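PDB 4D2K: Drep2 from Drosophila melanogaster, which probably acts in apoptotic DNA fragmentation as a member of the DNA fragmentation factor family, its CIDE domain self-associating into higher-order assemblies. Local coordinates for residues G42-E47 against L77-E82. Numbering follows the deposited sequence.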
loop_
_atom_site.group_PDB
_atom_site.type_symbol
_atom_site.label_atom_id
_atom_site.label_comp_id
_atom_site.label_asym_id
_atom_site.label_seq_id
_atom_site.Cartn_x
_atom_site.Cartn_y
_atom_site.Cartn_z
ATOM N N GLY A 42 4.395 -8.479 -6.795
ATOM C CA GLY A 42 4.922 -9.829 -6.944
ATOM C C GLY A 42 5.173 -10.539 -5.617
ATOM O O GLY A 42 6.035 -11.414 -5.503
ATOM N N VAL A 43 4.352 -10.200 -4.632
ATOM C CA VAL A 43 4.402 -10.794 -3.310
ATOM C C VAL A 43 3.393 -11.943 -3.252
ATOM O O VAL A 43 2.232 -11.770 -3.644
ATOM C CB VAL A 43 4.050 -9.743 -2.217
ATOM C CG1 VAL A 43 4.030 -10.366 -0.817
ATOM C CG2 VAL A 43 4.999 -8.536 -2.287
ATOM N N PRO A 44 3.830 -13.124 -2.771
ATOM C CA PRO A 44 2.928 -14.283 -2.736
ATOM C C PRO A 44 1.709 -13.932 -1.901
ATOM O O PRO A 44 1.851 -13.224 -0.901
ATOM C CB PRO A 44 3.766 -15.383 -2.075
ATOM C CG PRO A 44 5.190 -14.959 -2.233
ATOM C CD PRO A 44 5.246 -13.519 -2.687
ATOM N N ALA A 45 0.534 -14.389 -2.320
ATOM C CA ALA A 45 -0.718 -13.893 -1.755
ATOM C C ALA A 45 -0.893 -14.151 -0.270
ATOM O O ALA A 45 -1.528 -13.358 0.427
ATOM C CB ALA A 45 -1.892 -14.498 -2.510
ATOM N N SER A 46 -0.318 -15.237 0.224
ATOM C CA SER A 46 -0.466 -15.578 1.635
ATOM C C SER A 46 0.379 -14.696 2.545
ATOM O O SER A 46 -0.005 -14.438 3.689
ATOM C CB SER A 46 -0.112 -17.052 1.869
ATOM O OG SER A 46 1.252 -17.297 1.553
ATOM N N GLU A 47 1.496 -14.195 2.020
ATOM C CA GLU A 47 2.526 -13.566 2.848
ATOM C C GLU A 47 2.045 -12.279 3.498
ATOM O O GLU A 47 1.437 -11.438 2.834
ATOM C CB GLU A 47 3.769 -13.286 2.010
ATOM C CG GLU A 47 4.870 -12.575 2.769
ATOM C CD GLU A 47 6.063 -12.239 1.906
ATOM O OE1 GLU A 47 6.276 -12.929 0.886
ATOM O OE2 GLU A 47 6.782 -11.271 2.238
ATOM N N LEU A 77 4.489 -0.716 0.344
ATOM C CA LEU A 77 4.206 -2.021 0.872
ATOM C C LEU A 77 5.519 -2.518 1.480
ATOM O O LEU A 77 6.527 -2.542 0.805
ATOM C CB LEU A 77 3.692 -2.934 -0.237
ATOM C CG LEU A 77 3.004 -4.250 0.089
ATOM C CD1 LEU A 77 2.110 -4.629 -1.067
ATOM C CD2 LEU A 77 4.049 -5.314 0.281
ATOM N N LEU A 78 5.503 -2.876 2.756
ATOM C CA LEU A 78 6.684 -3.394 3.454
ATOM C C LEU A 78 6.514 -4.867 3.737
ATOM O O LEU A 78 5.511 -5.277 4.336
ATOM C CB LEU A 78 6.899 -2.678 4.793
ATOM C CG LEU A 78 6.971 -1.154 4.759
ATOM C CD1 LEU A 78 7.136 -0.589 6.155
ATOM C CD2 LEU A 78 8.091 -0.703 3.849
ATOM N N ARG A 79 7.469 -5.672 3.303
ATOM C CA ARG A 79 7.454 -7.091 3.648
ATOM C C ARG A 79 8.664 -7.443 4.508
ATOM O O ARG A 79 9.603 -6.650 4.623
ATOM C CB ARG A 79 7.427 -7.950 2.388
ATOM C CG ARG A 79 8.296 -7.412 1.252
ATOM C CD ARG A 79 8.158 -8.252 -0.009
ATOM N NE ARG A 79 8.198 -9.678 0.299
ATOM C CZ ARG A 79 8.313 -10.636 -0.615
ATOM N NH1 ARG A 79 8.423 -10.318 -1.896
ATOM N NH2 ARG A 79 8.338 -11.911 -0.247
ATOM N N GLN A 80 8.616 -8.619 5.126
ATOM C CA GLN A 80 9.779 -9.229 5.782
ATOM C C GLN A 80 10.775 -8.301 6.464
ATOM O O GLN A 80 11.939 -8.254 6.049
ATOM C CB GLN A 80 10.583 -10.032 4.748
ATOM C CG GLN A 80 9.985 -11.351 4.284
ATOM C CD GLN A 80 10.941 -12.092 3.367
ATOM O OE1 GLN A 80 11.856 -11.489 2.789
ATOM N NE2 GLN A 80 10.749 -13.401 3.240
ATOM N N GLY A 81 10.350 -7.541 7.463
ATOM C CA GLY A 81 11.317 -6.731 8.186
ATOM C C GLY A 81 11.761 -5.431 7.559
ATOM O O GLY A 81 12.604 -4.757 8.115
ATOM N N GLU A 82 11.251 -5.109 6.380
ATOM C CA GLU A 82 11.566 -3.831 5.749
ATOM C C GLU A 82 10.898 -2.760 6.595
ATOM O O GLU A 82 9.830 -2.992 7.159
ATOM C CB GLU A 82 11.076 -3.796 4.300
ATOM C CG GLU A 82 11.810 -4.778 3.396
ATOM C CD GLU A 82 11.060 -5.060 2.111
ATOM O OE1 GLU A 82 10.013 -4.431 1.879
ATOM O OE2 GLU A 82 11.513 -5.920 1.330
#
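Glu47 and Arg79 cross at about a right angle, and their salt bridge ties the loop after helix 30-40 to strand 74-79. CG of Glu47 lies anti to the backbone N (chi1 177°) and the chain runs on extended, whereas Arg79 starts from the crowded position between its backbone N and carbonyl carbon and bends at chi3. Two carboxylate oxygens thereby meet two guanidinium nitrogens: Glu47 OE1 lies 2.6 Å from Arg79 NH2, while Arg79 NE donates to the syn lone pair of Glu47 OE2 at 2.9 Å. The pairing is twisted, the carboxylate and guanidinium planes 54° apart, and the NE bond is bent. From the loop, Val43 approaches the arginine tip to tip, its CG1 standing 4.3 Å above the centre of one guanidinium face. Val43 CG2 also packs on Leu77 CD2 at 4.2 Å, and both side chains touch Val49, so the guanidinium lies against the margin of an apolar cluster. An alanine in place of Arg79 would probably loosen the loop from the strand, since both the salt bridge to Glu47 and the cover over Val43 would be lost. Glu47 closes a type I turn that begins at Pro44, while Arg79 opens a type I' turn that ends at Glu82, and Gly42 closes the helix in a Schellman motif. The contact thus joins the loop after helix 30-40 to the middle strand of the mixed sheet in the ubiquitin-like alpha/beta roll of the CIDE-N domain.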